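Local coordinates for putative trp repressor binding protein (Lactobacillus acidophilus NCFM, PDB 3EDO), which binds flavin mononucleotide in a flavodoxin-like fold and probably serves in electron transfer or as an NAD(P)H-dependent oxidoreductase, at residues Y11-T17 and G83-W87; Y90-K96 and H126-W130. Numbering follows the deposited sequence.

Interaction 1 (Y11-T17 and G83-W87); sequences YSWSGET and GSPVW. With FMN (flavin mononucleotide), chain C.
Two adjacent parallel strands, 6-10 and 79-87, end together at the sheet's C-terminal end, and Tyr11-Thr17 leaves the first of them as the phosphate-binding loop of the flavodoxin fold. Tyr11 is still extended and gives the last rung of the ladder, N to Gly83 O at 3.0 Å, with its CA 5.4 Å from that of Ser84. The chain then turns through Ser12-Ser14 and passes Gly15, the N-cap with positive phi (90°), into helix 16-27, while Gly83-Trp87 stays extended. The loop wraps the FMN phosphate: Trp13 N (2.9 Å) and Ser14 N (3.0 Å) donate to O2P, Ser14 OG (2.5 Å) and Glu16 N (2.8 Å) to O1P, and Ser12 OG (2.6 Å), Thr17 N (2.8 Å) and Thr17 OG1 (2.7 Å) to O3P. Thr17 (chi1 m) lays CG2 3.5 Å from Ser84 N; a CB on Gly83 would sit tightly, about 3.1 Å, from that methyl. Tyr11 (chi1 t) brings CE2 to 4.1 Å from Trp87 CZ2. Trp87 (chi1 m) turns its edge to the face of Trp13 (chi1 t), an offset edge-to-face pair with centroids 5.9 Å apart and planes at 80°. One face of Trp87 lies against the dimethylbenzene end of the flavin, CD1 3.4 Å from FMN C7. The ribityl hydroxyl O2' donates to Val86 O at 2.8 Å.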
loop_
_atom_site.group_PDB
_atom_site.type_symbol
_atom_site.label_atom_id
_atom_site.label_comp_id
_atom_site.label_asym_id
_atom_site.label_seq_id
_atom_site.Cartn_x
_atom_site.Cartn_y
_atom_site.Cartn_z
ATOM N N TYR A 11 -2.745 -2.933 3.237
ATOM C CA TYR A 11 -4.153 -2.858 3.626
ATOM C C TYR A 11 -4.924 -3.845 2.758
ATOM O O TYR A 11 -4.708 -3.905 1.563
ATOM C CB TYR A 11 -4.714 -1.435 3.463
ATOM C CG TYR A 11 -6.202 -1.448 3.695
ATOM C CD1 TYR A 11 -6.744 -1.581 4.968
ATOM C CD2 TYR A 11 -7.083 -1.374 2.621
ATOM C CE1 TYR A 11 -8.127 -1.700 5.151
ATOM C CE2 TYR A 11 -8.443 -1.493 2.800
ATOM C CZ TYR A 11 -8.959 -1.643 4.066
ATOM O OH TYR A 11 -10.328 -1.782 4.207
ATOM N N SER A 12 -5.849 -4.592 3.374
ATOM C CA SER A 12 -6.641 -5.579 2.646
ATOM C C SER A 12 -8.078 -5.526 3.160
ATOM O O SER A 12 -8.297 -5.697 4.352
ATOM C CB SER A 12 -6.027 -6.967 2.862
ATOM O OG SER A 12 -6.707 -7.955 2.127
ATOM N N TRP A 13 -9.033 -5.272 2.268
ATOM C CA TRP A 13 -10.435 -5.200 2.649
ATOM C C TRP A 13 -11.075 -6.587 2.639
ATOM O O TRP A 13 -11.810 -6.922 3.567
ATOM C CB TRP A 13 -11.162 -4.226 1.714
ATOM C CG TRP A 13 -12.634 -4.116 1.970
ATOM C CD1 TRP A 13 -13.248 -3.375 2.924
ATOM C CD2 TRP A 13 -13.688 -4.737 1.217
ATOM N NE1 TRP A 13 -14.612 -3.510 2.838
ATOM C CE2 TRP A 13 -14.909 -4.328 1.791
ATOM C CE3 TRP A 13 -13.715 -5.587 0.118
ATOM C CZ2 TRP A 13 -16.154 -4.786 1.331
ATOM C CZ3 TRP A 13 -14.959 -6.029 -0.359
ATOM C CH2 TRP A 13 -16.157 -5.636 0.264
ATOM N N SER A 14 -10.796 -7.385 1.601
ATOM C CA SER A 14 -11.351 -8.736 1.461
ATOM C C SER A 14 -10.322 -9.867 1.493
ATOM O O SER A 14 -10.630 -11.011 1.110
ATOM C CB SER A 14 -12.270 -8.866 0.219
ATOM O OG SER A 14 -11.626 -8.506 -1.004
ATOM N N GLY A 15 -9.108 -9.581 1.968
ATOM C CA GLY A 15 -8.109 -10.631 2.223
ATOM C C GLY A 15 -7.161 -10.995 1.091
ATOM O O GLY A 15 -6.179 -11.707 1.324
ATOM N N GLU A 16 -7.404 -10.536 -0.140
ATOM C CA GLU A 16 -6.557 -10.937 -1.261
ATOM C C GLU A 16 -5.150 -10.321 -1.172
ATOM O O GLU A 16 -4.148 -10.999 -1.414
ATOM C CB GLU A 16 -7.205 -10.575 -2.594
ATOM C CG GLU A 16 -8.527 -11.316 -2.843
ATOM C CD GLU A 16 -8.277 -12.821 -2.902
ATOM O OE1 GLU A 16 -7.467 -13.260 -3.740
ATOM O OE2 GLU A 16 -8.825 -13.554 -2.065
ATOM N N THR A 17 -5.078 -9.029 -0.870
ATOM C CA THR A 17 -3.803 -8.356 -0.744
ATOM C C THR A 17 -3.029 -8.920 0.448
ATOM O O THR A 17 -1.805 -8.988 0.401
ATOM C CB THR A 17 -3.998 -6.841 -0.654
ATOM O OG1 THR A 17 -4.805 -6.398 -1.763
ATOM C CG2 THR A 17 -2.651 -6.108 -0.711
ATOM N N GLY A 83 1.211 -2.656 -0.124
ATOM C CA GLY A 83 0.175 -3.409 -0.842
ATOM C C GLY A 83 -1.219 -2.859 -0.626
ATOM O O GLY A 83 -1.604 -2.435 0.471
ATOM N N SER A 84 -1.992 -2.863 -1.709
ATOM C CA SER A 84 -3.373 -2.428 -1.656
ATOM C C SER A 84 -4.161 -3.106 -2.753
ATOM O O SER A 84 -3.622 -3.440 -3.812
ATOM C CB SER A 84 -3.416 -0.920 -1.936
ATOM O OG SER A 84 -4.748 -0.386 -1.994
ATOM N N PRO A 85 -5.490 -3.209 -2.568
ATOM C CA PRO A 85 -6.364 -3.448 -3.724
ATOM C C PRO A 85 -6.415 -2.225 -4.631
ATOM O O PRO A 85 -6.121 -1.090 -4.203
ATOM C CB PRO A 85 -7.741 -3.673 -3.070
ATOM C CG PRO A 85 -7.691 -2.832 -1.815
ATOM C CD PRO A 85 -6.264 -3.028 -1.324
ATOM N N VAL A 86 -6.839 -2.437 -5.873
ATOM C CA VAL A 86 -7.266 -1.345 -6.717
ATOM C C VAL A 86 -8.722 -1.046 -6.410
ATOM O O VAL A 86 -9.578 -1.908 -6.508
ATOM C CB VAL A 86 -7.090 -1.712 -8.214
ATOM C CG1 VAL A 86 -7.658 -0.617 -9.121
ATOM C CG2 VAL A 86 -5.634 -1.988 -8.537
ATOM N N TRP A 87 -8.994 0.205 -6.062
ATOM C CA TRP A 87 -10.365 0.720 -5.839
ATOM C C TRP A 87 -10.638 1.806 -6.877
ATOM O O TRP A 87 -10.254 2.979 -6.726
ATOM C CB TRP A 87 -10.509 1.293 -4.427
ATOM C CG TRP A 87 -10.708 0.282 -3.349
ATOM C CD1 TRP A 87 -10.734 -1.067 -3.477
ATOM C CD2 TRP A 87 -10.941 0.559 -1.955
ATOM N NE1 TRP A 87 -10.969 -1.662 -2.257
ATOM C CE2 TRP A 87 -11.131 -0.678 -1.309
ATOM C CE3 TRP A 87 -11.077 1.736 -1.211
ATOM C CZ2 TRP A 87 -11.413 -0.774 0.064
ATOM C CZ3 TRP A 87 -11.355 1.647 0.138
ATOM C CH2 TRP A 87 -11.501 0.400 0.761
HETATM N N1 FMN C . -10.735 -4.356 -9.353
HETATM C C2 FMN C . -10.250 -3.894 -10.518
HETATM O O2 FMN C . -9.659 -4.639 -11.314
HETATM N N3 FMN C . -10.412 -2.575 -10.847
HETATM C C4 FMN C . -11.106 -1.683 -10.060
HETATM O O4 FMN C . -11.108 -0.477 -10.397
HETATM C C4A FMN C . -11.643 -2.174 -8.872
HETATM N N5 FMN C . -12.381 -1.353 -8.030
HETATM C C5A FMN C . -12.790 -1.864 -6.807
HETATM C C6 FMN C . -13.468 -1.014 -5.927
HETATM C C7 FMN C . -13.902 -1.477 -4.685
HETATM C C7M FMN C . -14.468 -0.515 -3.688
HETATM C C8 FMN C . -13.698 -2.820 -4.344
HETATM C C8M FMN C . -14.097 -3.378 -2.993
HETATM C C9 FMN C . -12.992 -3.664 -5.193
HETATM C C9A FMN C . -12.545 -3.202 -6.450
HETATM N N10 FMN C . -11.859 -4.028 -7.340
HETATM C C10 FMN C . -11.415 -3.514 -8.526
HETATM C "C1'" FMN C . -11.510 -5.431 -6.955
HETATM C "C2'" FMN C . -10.274 -5.443 -6.047
HETATM O "O2'" FMN C . -9.205 -4.665 -6.559
HETATM C "C3'" FMN C . -9.795 -6.890 -5.877
HETATM O "O3'" FMN C . -10.896 -7.700 -5.460
HETATM C "C4'" FMN C . -8.644 -6.978 -4.865
HETATM O "O4'" FMN C . -7.866 -8.125 -5.119
HETATM C "C5'" FMN C . -9.170 -7.054 -3.460
HETATM O "O5'" FMN C . -8.083 -6.952 -2.533
HETATM P P FMN C . -8.408 -7.115 -0.994
HETATM O O1P FMN C . -9.090 -8.457 -0.823
HETATM O O2P FMN C . -9.278 -5.969 -0.513
HETATM O O3P FMN C . -7.026 -7.124 -0.347
#

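Interaction 2 (Y90-K96 and H126-W130); sequences YPATPIK and HFNEW
His126, in the last turns of helix 120-130, opens the contact. His126 CA and Tyr90 CA lie 5.7 Å apart. With both side chains at chi1 m, the two rings lie in an offset stack with centroids 3.7 Å apart, planes at 5° and Tyr90 CZ 3.4 Å from His126 CE1; ND1 is held by the carbonyl of Gly89. Phe127, chi1 t, swings to the sheet side, meeting Pro91 CG with its CB at 4.0 Å and Ile95 CG2 with its CE1 at 4.1 Å. Across from this helix, Tyr90-Lys96 passes from an extended start at Tyr90-Pro91 into helix 94-101, its first turn marked by Ile95 N to Ala92 O at 2.9 Å. This is helix-to-helix packing on one face of the central sheet of a flavodoxin-like alpha/beta fold, with an indole as the wedge. Trp130, one turn after His126 and joined to it by N to O at 2.9 Å, inserts that indole (chi1 m, chi2 6°) between Pro91 and Lys96. Pro91 CD makes a CH-pi contact 4.0 Å from the six-membered-ring centroid; over the opposite face, Lys96 CD stands 3.7 Å from the five-membered-ring centroid. The indole's CZ2 reaches Tyr90 CD2 at 3.6 Å, completing an aromatic cluster, and CH2 lies 3.3 Å from Pro91 O. A water bridges Lys96 NZ (3.1 Å) and Trp130 O (2.8 Å).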
loop_
_atom_site.group_PDB
_atom_site.type_symbol
_atom_site.label_atom_id
_atom_site.label_comp_id
_atom_site.label_asym_id
_atom_site.label_seq_id
_atom_site.Cartn_x
_atom_site.Cartn_y
_atom_site.Cartn_z
ATOM N N TYR A 90 -7.672 3.916 -7.872
ATOM C CA TYR A 90 -6.877 4.471 -6.779
ATOM C C TYR A 90 -6.449 3.330 -5.860
ATOM O O TYR A 90 -7.105 2.299 -5.780
ATOM C CB TYR A 90 -7.734 5.452 -5.976
ATOM C CG TYR A 90 -7.968 6.789 -6.624
ATOM C CD1 TYR A 90 -8.997 6.966 -7.538
ATOM C CD2 TYR A 90 -7.186 7.898 -6.305
ATOM C CE1 TYR A 90 -9.237 8.227 -8.106
ATOM C CE2 TYR A 90 -7.427 9.148 -6.883
ATOM C CZ TYR A 90 -8.443 9.300 -7.779
ATOM O OH TYR A 90 -8.656 10.528 -8.349
ATOM N N PRO A 91 -5.387 3.542 -5.078
ATOM C CA PRO A 91 -5.198 2.674 -3.943
ATOM C C PRO A 91 -6.335 2.873 -2.955
ATOM O O PRO A 91 -7.053 3.872 -3.006
ATOM C CB PRO A 91 -3.847 3.124 -3.331
ATOM C CG PRO A 91 -3.251 4.047 -4.366
ATOM C CD PRO A 91 -4.436 4.659 -5.086
ATOM N N ALA A 92 -6.516 1.918 -2.044
ATOM C CA ALA A 92 -7.523 2.083 -1.026
ATOM C C ALA A 92 -7.193 3.307 -0.161
ATOM O O ALA A 92 -6.012 3.598 0.087
ATOM C CB ALA A 92 -7.612 0.831 -0.160
ATOM N N THR A 93 -8.206 4.007 0.325
ATOM C CA THR A 93 -7.968 5.269 1.018
ATOM C C THR A 93 -7.068 5.188 2.266
ATOM O O THR A 93 -6.394 6.178 2.540
ATOM C CB THR A 93 -9.297 5.977 1.324
ATOM O OG1 THR A 93 -10.133 5.113 2.096
ATOM C CG2 THR A 93 -10.018 6.416 0.034
ATOM N N PRO A 94 -7.007 4.052 3.012
ATOM C CA PRO A 94 -6.036 4.001 4.131
ATOM C C PRO A 94 -4.597 4.235 3.678
ATOM O O PRO A 94 -3.775 4.677 4.489
ATOM C CB PRO A 94 -6.224 2.592 4.697
ATOM C CG PRO A 94 -7.655 2.250 4.351
ATOM C CD PRO A 94 -7.819 2.823 2.970
ATOM N N ILE A 95 -4.289 3.907 2.428
ATOM C CA ILE A 95 -2.939 4.108 1.898
ATOM C C ILE A 95 -2.535 5.565 1.854
ATOM O O ILE A 95 -1.363 5.876 2.058
ATOM C CB ILE A 95 -2.803 3.418 0.516
ATOM C CG1 ILE A 95 -3.107 1.918 0.590
ATOM C CG2 ILE A 95 -1.428 3.662 -0.081
ATOM C CD1 ILE A 95 -2.291 1.123 1.598
ATOM N N LYS A 96 -3.486 6.468 1.609
ATOM C CA LYS A 96 -3.137 7.894 1.623
ATOM C C LYS A 96 -2.660 8.300 3.021
ATOM O O LYS A 96 -1.640 8.989 3.157
ATOM C CB LYS A 96 -4.318 8.770 1.185
ATOM C CG LYS A 96 -3.893 10.229 0.957
ATOM C CD LYS A 96 -4.727 11.049 -0.001
ATOM C CE LYS A 96 -3.976 12.257 -0.517
ATOM N NZ LYS A 96 -3.097 12.876 0.502
ATOM N N HIS A 126 -2.094 7.547 -9.463
ATOM C CA HIS A 126 -2.618 8.035 -8.211
ATOM C C HIS A 126 -1.732 7.654 -7.028
ATOM O O HIS A 126 -1.553 8.463 -6.117
ATOM C CB HIS A 126 -4.066 7.625 -8.028
ATOM C CG HIS A 126 -4.964 8.226 -9.057
ATOM N ND1 HIS A 126 -6.025 7.545 -9.602
ATOM C CD2 HIS A 126 -5.006 9.482 -9.574
ATOM C CE1 HIS A 126 -6.632 8.336 -10.477
ATOM N NE2 HIS A 126 -6.049 9.524 -10.468
ATOM N N PHE A 127 -1.186 6.432 -7.037
ATOM C CA PHE A 127 -0.243 6.069 -5.985
ATOM C C PHE A 127 0.933 7.039 -5.958
ATOM O O PHE A 127 1.352 7.536 -4.895
ATOM C CB PHE A 127 0.279 4.630 -6.154
ATOM C CG PHE A 127 1.242 4.247 -5.051
ATOM C CD1 PHE A 127 0.793 3.738 -3.844
ATOM C CD2 PHE A 127 2.593 4.469 -5.197
ATOM C CE1 PHE A 127 1.637 3.490 -2.804
ATOM C CE2 PHE A 127 3.479 4.221 -4.142
ATOM C CZ PHE A 127 2.983 3.730 -2.952
ATOM N N ASN A 128 1.492 7.318 -7.128
ATOM C CA ASN A 128 2.608 8.239 -7.175
ATOM C C ASN A 128 2.250 9.626 -6.660
ATOM O O ASN A 128 3.055 10.239 -5.984
ATOM C CB ASN A 128 3.198 8.291 -8.571
ATOM C CG ASN A 128 4.199 7.199 -8.800
ATOM O OD1 ASN A 128 5.327 7.310 -8.369
ATOM N ND2 ASN A 128 3.797 6.143 -9.498
ATOM N N GLU A 129 1.046 10.123 -6.967
ATOM C CA GLU A 129 0.564 11.366 -6.357
ATOM C C GLU A 129 0.577 11.279 -4.859
ATOM O O GLU A 129 1.204 12.099 -4.188
ATOM C CB GLU A 129 -0.857 11.699 -6.813
ATOM C CG GLU A 129 -0.931 12.230 -8.220
ATOM C CD GLU A 129 -2.335 12.335 -8.786
ATOM O OE1 GLU A 129 -3.334 12.154 -8.058
ATOM O OE2 GLU A 129 -2.431 12.616 -9.993
ATOM N N TRP A 130 -0.114 10.279 -4.327
ATOM C CA TRP A 130 -0.284 10.138 -2.883
ATOM C C TRP A 130 1.073 10.014 -2.168
ATOM O O TRP A 130 1.216 10.429 -1.029
ATOM C CB TRP A 130 -1.182 8.937 -2.564
ATOM C CG TRP A 130 -2.631 9.134 -2.888
ATOM C CD1 TRP A 130 -3.212 10.194 -3.523
ATOM C CD2 TRP A 130 -3.677 8.230 -2.567
ATOM N NE1 TRP A 130 -4.565 9.975 -3.616
ATOM C CE2 TRP A 130 -4.870 8.777 -3.037
ATOM C CE3 TRP A 130 -3.717 7.005 -1.918
ATOM C CZ2 TRP A 130 -6.100 8.158 -2.845
ATOM C CZ3 TRP A 130 -4.943 6.369 -1.744
ATOM C CH2 TRP A 130 -6.124 6.968 -2.191
HETATM O O HOH W 1 -0.730 10.972 0.861
#

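How the interactions relate
The turn between strands 79-87 and 90-91 joins the two interactions directly. Interaction 1 closes at Trp87 before interaction 2 opens at Tyr90, and their centres lie 12 Å apart. Strand 79-87 pairs antiparallel with the short strand 90-91, placing both contacts on one sheet. They touch directly: Ser84 OG lies 2.9 Å from Ala92 N, a probable hydrogen bond, while Ala92 CB packs 3.6 Å from Tyr11 CD2 and Ala92 CA 3.6 Å from Trp87 CE3. The FMN site built by the 11-17 loop and the end of strand 79-87 is thus in direct contact, through Ala92, with the start of the segment on which helix 120-130 packs.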